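Local coordinates for hypothetical protein PH1313 (Pyrococcus horikoshii, PDB 1VBK), which is of unknown function but, as a THUMP-domain protein related to ThiI, probably binds RNA and ATP and may act in tRNA modification or thiamine biosynthesis, at residues M1-V6 and K160-T165; K24-N29 and F69-I74; H48-V53 and R114-E119; L125-K130 and I152-M157. All coordinates share one frame; numbering follows the deposited sequence.

Contact 1 of 4, residues M1-V6 and K160-T165; sequences MNVVIV and KAYIYT
The rings of Tyr162 and Tyr164 receive the aliphatic side chains of Val3 and Ile5 obliquely, neither squarely over a face nor at an edge. Val3 offers CG2, which lies 3.9 Å from CD1 of Tyr162, the two side chains crossing at about a right angle. Ile5 serves both tyrosines with one methyl: its CD1 sits 3.6 Å from CB of Tyr162 and 4.0 Å from CD1 of Tyr164. The isoleucine is extended (chi2 171°), which carries CD1 out from its own strand into the angle between the two aromatic side chains. Tyr162 has CG beside its backbone N (chi1 -61°), whereas CG of Tyr164 stands between N and the carbonyl carbon; the two rings therefore leave their strand in different directions. All four residues are buried, and what joins them is purely apolar, with no hydrogen bond between the segments. Glu155 on strand 150-157 also touches Ile5 and Tyr164, and Met157 packs on Tyr162. The short strand axes run 8.8 Å apart at 89°, so this is a layer of side chains between crossed strands rather than a backbone pairing. Strand 71-81 pairs with both, antiparallel to each, and the right-angled crossing is consistent with a strongly curled or branched sheet where the ferredoxin-like part of a ThiI-type protein meets its THUMP domain.

Contact 2 of 4, residues K24-N29 and F69-I74; sequences KILMNN and FGIVSI
Leu26 reaches from the helix toward residues 69-71, which lead into strand 71-81. Its CB is directed toward this segment, where Gly70 has the nearest backbone: CA of Leu26 and CA of Gly70 are 7.1 Å apart. With CG anti to the backbone N (chi1 177°), the branch is carried outward from the helix and its two methyls part ways. CD1 does most of the touching: it lies 3.8 Å from the carbonyl O of Phe69 and 4.0 Å from CG1 of Ile71, whose side chain it meets at about a right angle. CD2 makes a longer approach, 4.3 Å to the carbonyl O of Gly70. The backbone explains the glycine: at a phi of 101° a beta carbon would run into the carbonyl O of Phe69. One turn further along the helix, Asn29 adds a polar link through a water, which accepts from ND2 at 3.0 Å and donates to O of Phe69 at 2.9 Å. The amide of Asn29 is held at its other end as well, OD1 taking a hydrogen bond of 3.1 Å from ND2 of Asn28, while ND2 also bonds to the carbonyl of Ile176. Helix 19-36 thus lies against the sheet, Leu26 packing on Tyr8 of strand 3-8 and Ile51 of strand 50-54 as well as on residues 69-71.

Contact 3 of 4, residues H48-V53 and R114-E119; sequences HGRIIV and RRITKE
His48 presents one ring face to the methyl of Thr117, and the two side chains meet at about a right angle. CG2 of Thr117 stands 3.5 Å from the centroid of the His48 ring and 18° off its normal, a CH-pi contact displaced toward the CD2 and NE2 side. The threonine is turned for this by its first torsion (chi1 53°): OG1 lies between the backbone N and the carbonyl carbon, leaving CG2 directed at the ring. OG1 meanwhile hydrogen-bonds at 2.6 Å to OE1 of Glu119, which uses its syn lone pair, and it also bonds to the backbone N of Gln158, so both branches of Thr117 are engaged and its rotation is probably fixed. NE2 of His48 has a weak hydrogen bond to OE1 of Gln158. A serine here would keep the hydroxyl but lose the methyl, and would probably strip that face of His48 of its apolar cover, leaving the ring somewhat freer to turn. Ile116 comes in beside this pair, its CG2 only 3.4 Å from CB of His48 and oblique to the ring. Its other branch goes elsewhere: CD1 lies over one face of the Arg50 guanidinium, 4.3 Å from NH2 and nearer the rim than the middle. That guanidinium is held by a salt bridge from NE to Glu155. In this surface contact the tight turn and first residue of the second strand of the 43-54 hairpin meet the loop after strand 108-115, tying the ferredoxin-like part to the THUMP domain.

Contact 4 of 4, residues L125-K130 and I152-M157; sequences LEIQAK and IGIEIM
A helix lying on a beta sheet inside the THUMP domain is what brings Ile127 of helix 124-138 onto strand 150-157. Ile127 is the one residue of its segment that enters the contact, and it divides its two branches between Ile154 and Ile156, alternate residues that project from the same side of the strand. Its CG2 is anti to the backbone N and lies 4.1 Å from CD1 of Ile154, the two side chains passing at a slant. The longer branch, extended with chi2 169°, ends in CD1, which meets CD1 of Ile156 tightly at 3.4 Å, tip to tip. Ile156 is itself extended (chi2 179°), so two straight chains run toward each other and their terminal methyls press together. Around them, Ala113 of strand 108-115 and the loop residues Phe120 and Leu122 also touch Ile127, while Ile87 of helix 84-102 packs on both strand isoleucines and Val131 of helix 124-138 on Ile154. On the other side of the strand Glu155 carries charge, and its two carboxylate oxygens bridge to Arg7 and Arg50. Between Ile127 and the strand, by contrast, there is no hydrogen bond and no charge, only buried branched aliphatic carbon. Polar bonding enters one residue on, where OE1 of Gln128 accepts from the backbone N of Ala113; the Ile127 contact itself rests on shape and the exclusion of water.

Overall arrangement
All four contacts reach one mixed, curled sheet. Along the chain, contact 1 closes the longest loop, with the other three nested inside it; contacts 2 and 3 interleave, and contact 4 follows both. Contacts 1 and 3 are about 11 Å apart between centres and lie on strands 3-8 and 50-54, which pair side by side in the sheet, while contacts 1 and 4 are about 13 Å apart through strands 150-157 and 160-164. Contacts 2 and 4 are the most distant, about 25 Å between centres, and do not touch. Contact 2 belongs to the ferredoxin-like part and contact 4 to the THUMP domain; contacts 1 and 3 join the two, consistent with their packing as one N-terminal unit.

Contact 1 of 4, residues M1-V6 and K160-T165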
loop_
_atom_site.group_PDB
_atom_site.type_symbol
_atom_site.label_atom_id
_atom_site.label_comp_id
_atom_site.label_asym_id
_atom_site.label_seq_id
_atom_site.Cartn_x
_atom_site.Cartn_y
_atom_site.Cartn_z
ATOM N N MET A 1 29.070 12.045 29.461
ATOM C CA MET A 1 27.855 12.407 28.674
ATOM C C MET A 1 26.659 11.580 29.128
ATOM O O MET A 1 26.825 10.549 29.785
ATOM C CB MET A 1 28.119 12.185 27.183
ATOM C CG MET A 1 29.334 12.949 26.678
ATOM S SD MET A 1 29.631 12.753 24.920
ATOM C CE MET A 1 30.387 11.120 24.889
ATOM N N ASN A 2 25.456 12.032 28.778
ATOM C CA ASN A 2 24.252 11.326 29.179
ATOM C C ASN A 2 23.107 11.281 28.164
ATOM O O ASN A 2 22.036 10.762 28.473
ATOM C CB ASN A 2 23.744 11.876 30.518
ATOM C CG ASN A 2 23.671 13.394 30.545
ATOM O OD1 ASN A 2 23.758 14.053 29.512
ATOM N ND2 ASN A 2 23.495 13.953 31.735
ATOM N N VAL A 3 23.317 11.822 26.963
ATOM C CA VAL A 3 22.280 11.766 25.930
ATOM C C VAL A 3 22.886 11.721 24.531
ATOM O O VAL A 3 24.099 11.850 24.348
ATOM C CB VAL A 3 21.323 13.004 25.952
ATOM C CG1 VAL A 3 20.777 13.257 27.358
ATOM C CG2 VAL A 3 22.053 14.230 25.423
ATOM N N VAL A 4 22.019 11.517 23.549
ATOM C CA VAL A 4 22.418 11.530 22.152
ATOM C C VAL A 4 21.405 12.443 21.466
ATOM O O VAL A 4 20.196 12.245 21.599
ATOM C CB VAL A 4 22.346 10.136 21.484
ATOM C CG1 VAL A 4 22.634 10.272 19.996
ATOM C CG2 VAL A 4 23.369 9.188 22.113
ATOM N N ILE A 5 21.903 13.463 20.773
ATOM C CA ILE A 5 21.042 14.384 20.042
ATOM C C ILE A 5 20.914 13.839 18.626
ATOM O O ILE A 5 21.917 13.580 17.958
ATOM C CB ILE A 5 21.657 15.802 19.948
ATOM C CG1 ILE A 5 21.908 16.369 21.349
ATOM C CG2 ILE A 5 20.720 16.726 19.165
ATOM C CD1 ILE A 5 22.709 17.663 21.339
ATOM N N VAL A 6 19.682 13.649 18.174
ATOM C CA VAL A 6 19.435 13.147 16.833
ATOM C C VAL A 6 18.765 14.265 16.041
ATOM O O VAL A 6 17.699 14.747 16.423
ATOM C CB VAL A 6 18.522 11.913 16.868
ATOM C CG1 VAL A 6 18.193 11.455 15.437
ATOM C CG2 VAL A 6 19.213 10.795 17.641
ATOM N N LYS A 160 17.264 23.325 29.467
ATOM C CA LYS A 160 18.372 22.378 29.485
ATOM C C LYS A 160 19.360 22.742 28.386
ATOM O O LYS A 160 18.964 23.201 27.315
ATOM C CB LYS A 160 17.881 20.948 29.231
ATOM C CG LYS A 160 16.843 20.426 30.219
ATOM C CD LYS A 160 17.417 20.270 31.613
ATOM C CE LYS A 160 16.388 19.660 32.553
ATOM N NZ LYS A 160 16.907 19.557 33.941
ATOM N N ALA A 161 20.645 22.543 28.662
ATOM C CA ALA A 161 21.687 22.813 27.676
ATOM C C ALA A 161 22.322 21.470 27.320
ATOM O O ALA A 161 22.634 20.670 28.201
ATOM C CB ALA A 161 22.745 23.757 28.252
ATOM N N TYR A 162 22.499 21.228 26.028
ATOM C CA TYR A 162 23.098 19.989 25.542
ATOM C C TYR A 162 24.424 20.380 24.915
ATOM O O TYR A 162 24.459 21.055 23.894
ATOM C CB TYR A 162 22.174 19.345 24.510
ATOM C CG TYR A 162 20.819 18.999 25.085
ATOM C CD1 TYR A 162 20.622 17.809 25.785
ATOM C CD2 TYR A 162 19.750 19.885 24.978
ATOM C CE1 TYR A 162 19.387 17.509 26.368
ATOM C CE2 TYR A 162 18.509 19.598 25.561
ATOM C CZ TYR A 162 18.338 18.410 26.253
ATOM O OH TYR A 162 17.124 18.126 26.840
ATOM N N ILE A 163 25.512 19.945 25.536
ATOM C CA ILE A 163 26.846 20.298 25.077
ATOM C C ILE A 163 27.587 19.124 24.460
ATOM O O ILE A 163 27.658 18.048 25.047
ATOM C CB ILE A 163 27.639 20.876 26.257
ATOM C CG1 ILE A 163 26.842 22.046 26.856
ATOM C CG2 ILE A 163 29.023 21.316 25.810
ATOM C CD1 ILE A 163 27.498 22.703 28.047
ATOM N N TYR A 164 28.149 19.340 23.274
ATOM C CA TYR A 164 28.848 18.275 22.572
ATOM C C TYR A 164 30.100 18.734 21.818
ATOM O O TYR A 164 30.281 19.921 21.554
ATOM C CB TYR A 164 27.889 17.616 21.571
ATOM C CG TYR A 164 27.402 18.556 20.478
ATOM C CD1 TYR A 164 26.246 19.326 20.639
ATOM C CD2 TYR A 164 28.108 18.676 19.281
ATOM C CE1 TYR A 164 25.807 20.192 19.618
ATOM C CE2 TYR A 164 27.686 19.528 18.271
ATOM C CZ TYR A 164 26.541 20.280 18.439
ATOM O OH TYR A 164 26.140 21.105 17.407
ATOM N N THR A 165 30.960 17.778 21.477
ATOM C CA THR A 165 32.163 18.068 20.696
ATOM C C THR A 165 32.162 17.203 19.439
ATOM O O THR A 165 32.953 17.434 18.523
ATOM C CB THR A 165 33.466 17.778 21.473
ATOM O OG1 THR A 165 33.443 16.437 21.968
ATOM C CG2 THR A 165 33.633 18.752 22.626
#

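Contact 2 of 4, residues K24-N29 and F69-I74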
loop_
_atom_site.group_PDB
_atom_site.type_symbol
_atom_site.label_atom_id
_atom_site.label_comp_id
_atom_site.label_asym_id
_atom_site.label_seq_id
_atom_site.Cartn_x
_atom_site.Cartn_y
_atom_site.Cartn_z
ATOM N N LYS A 24 7.427 10.110 14.854
ATOM C CA LYS A 24 7.027 8.886 15.546
ATOM C C LYS A 24 7.635 7.648 14.902
ATOM O O LYS A 24 8.075 6.730 15.597
ATOM C CB LYS A 24 5.504 8.759 15.564
ATOM C CG LYS A 24 4.844 9.754 16.498
ATOM C CD LYS A 24 3.338 9.618 16.494
ATOM C CE LYS A 24 2.724 10.576 17.499
ATOM N NZ LYS A 24 1.246 10.480 17.487
ATOM N N ILE A 25 7.661 7.629 13.575
ATOM C CA ILE A 25 8.217 6.500 12.834
ATOM C C ILE A 25 9.734 6.436 13.041
ATOM O O ILE A 25 10.308 5.356 13.211
ATOM C CB ILE A 25 7.873 6.625 11.329
ATOM C CG1 ILE A 25 6.356 6.507 11.135
ATOM C CG2 ILE A 25 8.587 5.553 10.534
ATOM C CD1 ILE A 25 5.883 6.764 9.702
ATOM N N LEU A 26 10.382 7.597 13.049
ATOM C CA LEU A 26 11.828 7.637 13.265
ATOM C C LEU A 26 12.181 7.169 14.682
ATOM O O LEU A 26 13.146 6.427 14.871
ATOM C CB LEU A 26 12.368 9.049 13.022
ATOM C CG LEU A 26 13.866 9.290 13.270
ATOM C CD1 LEU A 26 14.706 8.260 12.522
ATOM C CD2 LEU A 26 14.223 10.704 12.816
ATOM N N MET A 27 11.404 7.588 15.680
ATOM C CA MET A 27 11.682 7.155 17.050
ATOM C C MET A 27 11.473 5.653 17.170
ATOM O O MET A 27 12.170 4.983 17.931
ATOM C CB MET A 27 10.784 7.881 18.059
ATOM C CG MET A 27 11.139 9.342 18.243
ATOM S SD MET A 27 10.310 10.081 19.650
ATOM C CE MET A 27 8.712 10.479 18.900
ATOM N N ASN A 28 10.502 5.132 16.424
ATOM C CA ASN A 28 10.212 3.699 16.431
ATOM C C ASN A 28 11.429 2.933 15.924
ATOM O O ASN A 28 11.854 1.949 16.523
ATOM C CB ASN A 28 9.020 3.387 15.525
ATOM C CG ASN A 28 8.787 1.895 15.368
ATOM O OD1 ASN A 28 8.240 1.246 16.257
ATOM N ND2 ASN A 28 9.221 1.342 14.244
ATOM N N ASN A 29 11.987 3.397 14.811
ATOM C CA ASN A 29 13.149 2.758 14.216
ATOM C C ASN A 29 14.384 2.877 15.109
ATOM O O ASN A 29 15.211 1.967 15.163
ATOM C CB ASN A 29 13.411 3.359 12.832
ATOM C CG ASN A 29 12.220 3.194 11.895
ATOM O OD1 ASN A 29 11.321 2.387 12.160
ATOM N ND2 ASN A 29 12.209 3.946 10.795
ATOM N N PHE A 69 18.156 5.384 8.720
ATOM C CA PHE A 69 17.817 6.370 7.700
ATOM C C PHE A 69 16.884 7.464 8.209
ATOM O O PHE A 69 16.040 7.227 9.072
ATOM C CB PHE A 69 17.200 5.676 6.482
ATOM C CG PHE A 69 18.123 4.697 5.812
ATOM C CD1 PHE A 69 19.382 5.099 5.372
ATOM C CD2 PHE A 69 17.737 3.371 5.622
ATOM C CE1 PHE A 69 20.247 4.197 4.753
ATOM C CE2 PHE A 69 18.597 2.455 5.002
ATOM C CZ PHE A 69 19.855 2.871 4.567
ATOM N N GLY A 70 17.043 8.667 7.667
ATOM C CA GLY A 70 16.214 9.779 8.087
ATOM C C GLY A 70 16.952 10.689 9.055
ATOM O O GLY A 70 16.499 11.798 9.353
ATOM N N ILE A 71 18.089 10.210 9.552
ATOM C CA ILE A 71 18.902 10.973 10.492
ATOM C C ILE A 71 19.974 11.740 9.733
ATOM O O ILE A 71 20.732 11.152 8.953
ATOM C CB ILE A 71 19.585 10.038 11.521
ATOM C CG1 ILE A 71 18.524 9.383 12.411
ATOM C CG2 ILE A 71 20.575 10.828 12.380
ATOM C CD1 ILE A 71 19.104 8.371 13.403
ATOM N N VAL A 72 20.019 13.053 9.947
ATOM C CA VAL A 72 21.008 13.905 9.291
ATOM C C VAL A 72 22.318 13.903 10.077
ATOM O O VAL A 72 23.396 13.773 9.494
ATOM C CB VAL A 72 20.488 15.350 9.137
ATOM C CG1 VAL A 72 21.575 16.234 8.536
ATOM C CG2 VAL A 72 19.255 15.359 8.237
ATOM N N SER A 73 22.234 14.048 11.396
ATOM C CA SER A 73 23.441 14.012 12.222
ATOM C C SER A 73 23.146 13.568 13.646
ATOM O O SER A 73 22.021 13.699 14.139
ATOM C CB SER A 73 24.169 15.365 12.221
ATOM O OG SER A 73 23.428 16.378 12.869
ATOM N N ILE A 74 24.179 13.045 14.297
ATOM C CA ILE A 74 24.084 12.520 15.649
ATOM C C ILE A 74 25.171 13.108 16.556
ATOM O O ILE A 74 26.336 13.165 16.170
ATOM C CB ILE A 74 24.259 10.987 15.606
ATOM C CG1 ILE A 74 23.272 10.393 14.602
ATOM C CG2 ILE A 74 24.057 10.382 16.985
ATOM C CD1 ILE A 74 23.561 8.961 14.244
HETATM O O HOH W 1 14.797 4.678 9.494
#

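Contact 3 of 4, residues H48-V53 and R114-E119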
loop_
_atom_site.group_PDB
_atom_site.type_symbol
_atom_site.label_atom_id
_atom_site.label_comp_id
_atom_site.label_asym_id
_atom_site.label_seq_id
_atom_site.Cartn_x
_atom_site.Cartn_y
_atom_site.Cartn_z
ATOM N N HIS A 48 10.718 19.987 19.847
ATOM C CA HIS A 48 11.194 21.125 19.073
ATOM C C HIS A 48 12.114 20.784 17.903
ATOM O O HIS A 48 13.152 21.417 17.712
ATOM C CB HIS A 48 11.860 22.130 20.014
ATOM C CG HIS A 48 10.910 22.718 21.011
ATOM N ND1 HIS A 48 9.903 23.587 20.650
ATOM C CD2 HIS A 48 10.768 22.507 22.341
ATOM C CE1 HIS A 48 9.180 23.886 21.715
ATOM N NE2 HIS A 48 9.683 23.243 22.754
ATOM N N GLY A 49 11.722 19.777 17.127
ATOM C CA GLY A 49 12.490 19.394 15.954
ATOM C C GLY A 49 13.714 18.535 16.178
ATOM O O GLY A 49 14.464 18.270 15.240
ATOM N N ARG A 50 13.914 18.097 17.414
ATOM C CA ARG A 50 15.048 17.254 17.768
ATOM C C ARG A 50 14.561 16.001 18.483
ATOM O O ARG A 50 13.505 16.003 19.108
ATOM C CB ARG A 50 15.986 17.995 18.731
ATOM C CG ARG A 50 16.809 19.114 18.127
ATOM C CD ARG A 50 17.997 18.546 17.378
ATOM N NE ARG A 50 19.023 19.554 17.120
ATOM C CZ ARG A 50 18.954 20.477 16.167
ATOM N NH1 ARG A 50 17.902 20.534 15.363
ATOM N NH2 ARG A 50 19.952 21.338 16.011
ATOM N N ILE A 51 15.339 14.933 18.379
ATOM C CA ILE A 51 15.025 13.710 19.093
ATOM C C ILE A 51 16.167 13.555 20.087
ATOM O O ILE A 51 17.345 13.717 19.740
ATOM C CB ILE A 51 14.955 12.487 18.164
ATOM C CG1 ILE A 51 13.601 12.468 17.455
ATOM C CG2 ILE A 51 15.139 11.194 18.974
ATOM C CD1 ILE A 51 13.475 11.397 16.378
ATOM N N ILE A 52 15.815 13.283 21.333
ATOM C CA ILE A 52 16.803 13.111 22.374
ATOM C C ILE A 52 16.699 11.690 22.895
ATOM O O ILE A 52 15.602 11.216 23.208
ATOM C CB ILE A 52 16.560 14.083 23.563
ATOM C CG1 ILE A 52 16.689 15.541 23.102
ATOM C CG2 ILE A 52 17.548 13.781 24.697
ATOM C CD1 ILE A 52 18.090 15.951 22.648
ATOM N N VAL A 53 17.839 11.011 22.964
ATOM C CA VAL A 53 17.892 9.660 23.496
ATOM C C VAL A 53 18.643 9.764 24.818
ATOM O O VAL A 53 19.838 10.040 24.821
ATOM C CB VAL A 53 18.682 8.699 22.573
ATOM C CG1 VAL A 53 18.750 7.314 23.202
ATOM C CG2 VAL A 53 18.030 8.627 21.213
ATOM N N ARG A 114 22.914 27.209 19.584
ATOM C CA ARG A 114 21.573 27.341 19.033
ATOM C C ARG A 114 20.551 27.367 20.159
ATOM O O ARG A 114 20.576 26.513 21.044
ATOM C CB ARG A 114 21.249 26.166 18.103
ATOM C CG ARG A 114 21.995 26.169 16.772
ATOM C CD ARG A 114 21.470 27.258 15.838
ATOM N NE ARG A 114 22.196 27.281 14.571
ATOM C CZ ARG A 114 23.438 27.734 14.425
ATOM N NH1 ARG A 114 24.101 28.212 15.468
ATOM N NH2 ARG A 114 24.023 27.695 13.235
ATOM N N ARG A 115 19.671 28.361 20.143
ATOM C CA ARG A 115 18.618 28.424 21.147
ATOM C C ARG A 115 17.415 27.776 20.485
ATOM O O ARG A 115 16.711 28.417 19.705
ATOM C CB ARG A 115 18.275 29.868 21.522
ATOM C CG ARG A 115 19.274 30.537 22.456
ATOM C CD ARG A 115 18.690 31.815 23.039
ATOM N NE ARG A 115 18.259 32.736 21.993
ATOM C CZ ARG A 115 17.614 33.875 22.213
ATOM N NH1 ARG A 115 17.316 34.246 23.450
ATOM N NH2 ARG A 115 17.271 34.647 21.190
ATOM N N ILE A 116 17.199 26.495 20.761
ATOM C CA ILE A 116 16.068 25.846 20.157
ATOM C C ILE A 116 14.808 26.507 20.664
ATOM O O ILE A 116 13.924 26.882 19.906
ATOM C CB ILE A 116 16.090 24.374 20.567
ATOM C CG1 ILE A 116 17.423 23.735 20.171
ATOM C CG2 ILE A 116 14.968 23.612 19.839
ATOM C CD1 ILE A 116 17.712 23.877 18.676
ATOM N N THR A 117 14.709 26.701 21.976
ATOM C CA THR A 117 13.598 27.449 22.550
ATOM C C THR A 117 14.269 28.770 22.940
ATOM O O THR A 117 15.487 28.804 23.127
ATOM C CB THR A 117 12.975 26.737 23.782
ATOM O OG1 THR A 117 13.992 26.421 24.737
ATOM C CG2 THR A 117 12.271 25.455 23.346
ATOM N N LYS A 118 13.498 29.847 23.065
ATOM C CA LYS A 118 14.090 31.156 23.349
ATOM C C LYS A 118 14.057 31.741 24.759
ATOM O O LYS A 118 14.102 32.964 24.904
ATOM C CB LYS A 118 13.484 32.194 22.399
ATOM C CG LYS A 118 13.398 31.749 20.947
ATOM C CD LYS A 118 14.767 31.469 20.352
ATOM C CE LYS A 118 14.655 31.077 18.886
ATOM N NZ LYS A 118 15.988 30.824 18.278
ATOM N N GLU A 119 14.005 30.913 25.797
ATOM C CA GLU A 119 13.962 31.474 27.143
ATOM C C GLU A 119 15.320 31.913 27.708
ATOM O O GLU A 119 15.374 32.789 28.575
ATOM C CB GLU A 119 13.265 30.507 28.121
ATOM C CG GLU A 119 14.046 29.265 28.532
ATOM C CD GLU A 119 14.221 28.269 27.402
ATOM O OE1 GLU A 119 13.301 28.161 26.559
ATOM O OE2 GLU A 119 15.271 27.585 27.370
#

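Contact 4 of 4, residues L125-K130 and I152-M157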
loop_
_atom_site.group_PDB
_atom_site.type_symbol
_atom_site.label_atom_id
_atom_site.label_comp_id
_atom_site.label_asym_id
_atom_site.label_seq_id
_atom_site.Cartn_x
_atom_site.Cartn_y
_atom_site.Cartn_z
ATOM N N LEU A 125 24.841 34.023 19.332
ATOM C CA LEU A 125 26.147 34.646 19.148
ATOM C C LEU A 125 26.748 35.139 20.464
ATOM O O LEU A 125 27.972 35.167 20.625
ATOM C CB LEU A 125 26.046 35.793 18.136
ATOM C CG LEU A 125 25.579 35.354 16.744
ATOM C CD1 LEU A 125 25.542 36.573 15.830
ATOM C CD2 LEU A 125 26.515 34.286 16.173
ATOM N N GLU A 126 25.892 35.530 21.406
ATOM C CA GLU A 126 26.370 35.986 22.707
ATOM C C GLU A 126 26.918 34.769 23.458
ATOM O O GLU A 126 27.954 34.842 24.116
ATOM C CB GLU A 126 25.232 36.632 23.511
ATOM C CG GLU A 126 24.751 37.974 22.956
ATOM C CD GLU A 126 23.655 38.621 23.801
ATOM O OE1 GLU A 126 22.546 38.052 23.900
ATOM O OE2 GLU A 126 23.908 39.708 24.368
ATOM N N ILE A 127 26.216 33.646 23.351
ATOM C CA ILE A 127 26.650 32.418 24.009
ATOM C C ILE A 127 28.004 31.996 23.443
ATOM O O ILE A 127 28.930 31.675 24.190
ATOM C CB ILE A 127 25.632 31.279 23.786
ATOM C CG1 ILE A 127 24.312 31.612 24.492
ATOM C CG2 ILE A 127 26.198 29.966 24.307
ATOM C CD1 ILE A 127 23.161 30.681 24.112
ATOM N N GLN A 128 28.121 32.006 22.117
ATOM C CA GLN A 128 29.372 31.623 21.467
ATOM C C GLN A 128 30.534 32.501 21.932
ATOM O O GLN A 128 31.620 31.998 22.227
ATOM C CB GLN A 128 29.221 31.708 19.942
ATOM C CG GLN A 128 28.168 30.744 19.410
ATOM C CD GLN A 128 28.015 30.760 17.897
ATOM O OE1 GLN A 128 27.145 30.074 17.358
ATOM N NE2 GLN A 128 28.858 31.530 17.207
ATOM N N ALA A 129 30.301 33.808 22.008
ATOM C CA ALA A 129 31.346 34.739 22.433
ATOM C C ALA A 129 31.773 34.526 23.881
ATOM O O ALA A 129 32.967 34.501 24.181
ATOM C CB ALA A 129 30.875 36.182 22.237
ATOM N N LYS A 130 30.799 34.378 24.774
ATOM C CA LYS A 130 31.076 34.185 26.194
ATOM C C LYS A 130 31.764 32.855 26.492
ATOM O O LYS A 130 32.702 32.794 27.290
ATOM C CB LYS A 130 29.779 34.270 27.000
ATOM C CG LYS A 130 29.121 35.642 27.015
ATOM C CD LYS A 130 29.925 36.632 27.828
ATOM C CE LYS A 130 29.103 37.870 28.162
ATOM N NZ LYS A 130 29.810 38.741 29.146
ATOM N N ILE A 152 32.832 23.215 19.806
ATOM C CA ILE A 152 32.022 23.066 21.006
ATOM C C ILE A 152 30.608 23.436 20.575
ATOM O O ILE A 152 30.341 24.593 20.245
ATOM C CB ILE A 152 32.463 24.039 22.129
ATOM C CG1 ILE A 152 33.892 23.713 22.581
ATOM C CG2 ILE A 152 31.501 23.951 23.310
ATOM C CD1 ILE A 152 34.055 22.340 23.220
ATOM N N GLY A 153 29.713 22.451 20.563
ATOM C CA GLY A 153 28.339 22.704 20.166
ATOM C C GLY A 153 27.459 22.843 21.389
ATOM O O GLY A 153 27.641 22.125 22.374
ATOM N N ILE A 154 26.501 23.761 21.331
ATOM C CA ILE A 154 25.608 23.994 22.459
ATOM C C ILE A 154 24.178 24.207 21.980
ATOM O O ILE A 154 23.907 25.122 21.207
ATOM C CB ILE A 154 26.043 25.247 23.262
ATOM C CG1 ILE A 154 27.498 25.096 23.720
ATOM C CG2 ILE A 154 25.111 25.459 24.457
ATOM C CD1 ILE A 154 28.070 26.340 24.399
ATOM N N GLU A 155 23.268 23.351 22.431
ATOM C CA GLU A 155 21.871 23.478 22.063
ATOM C C GLU A 155 21.072 23.667 23.342
ATOM O O GLU A 155 21.184 22.873 24.277
ATOM C CB GLU A 155 21.403 22.230 21.302
ATOM C CG GLU A 155 22.037 22.107 19.918
ATOM C CD GLU A 155 21.457 20.977 19.090
ATOM O OE1 GLU A 155 20.299 20.586 19.338
ATOM O OE2 GLU A 155 22.160 20.496 18.176
ATOM N N ILE A 156 20.282 24.735 23.394
ATOM C CA ILE A 156 19.478 25.017 24.576
ATOM C C ILE A 156 18.006 24.802 24.258
ATOM O O ILE A 156 17.482 25.329 23.280
ATOM C CB ILE A 156 19.703 26.458 25.067
ATOM C CG1 ILE A 156 21.205 26.700 25.245
ATOM C CG2 ILE A 156 18.972 26.678 26.394
ATOM C CD1 ILE A 156 21.555 28.091 25.709
ATOM N N MET A 157 17.341 24.025 25.098
ATOM C CA MET A 157 15.945 23.708 24.869
ATOM C C MET A 157 15.225 23.481 26.188
ATOM O O MET A 157 15.621 22.626 26.981
ATOM C CB MET A 157 15.871 22.458 23.984
ATOM C CG MET A 157 14.487 21.926 23.695
ATOM S SD MET A 157 14.567 20.662 22.398
ATOM C CE MET A 157 15.313 19.290 23.285
#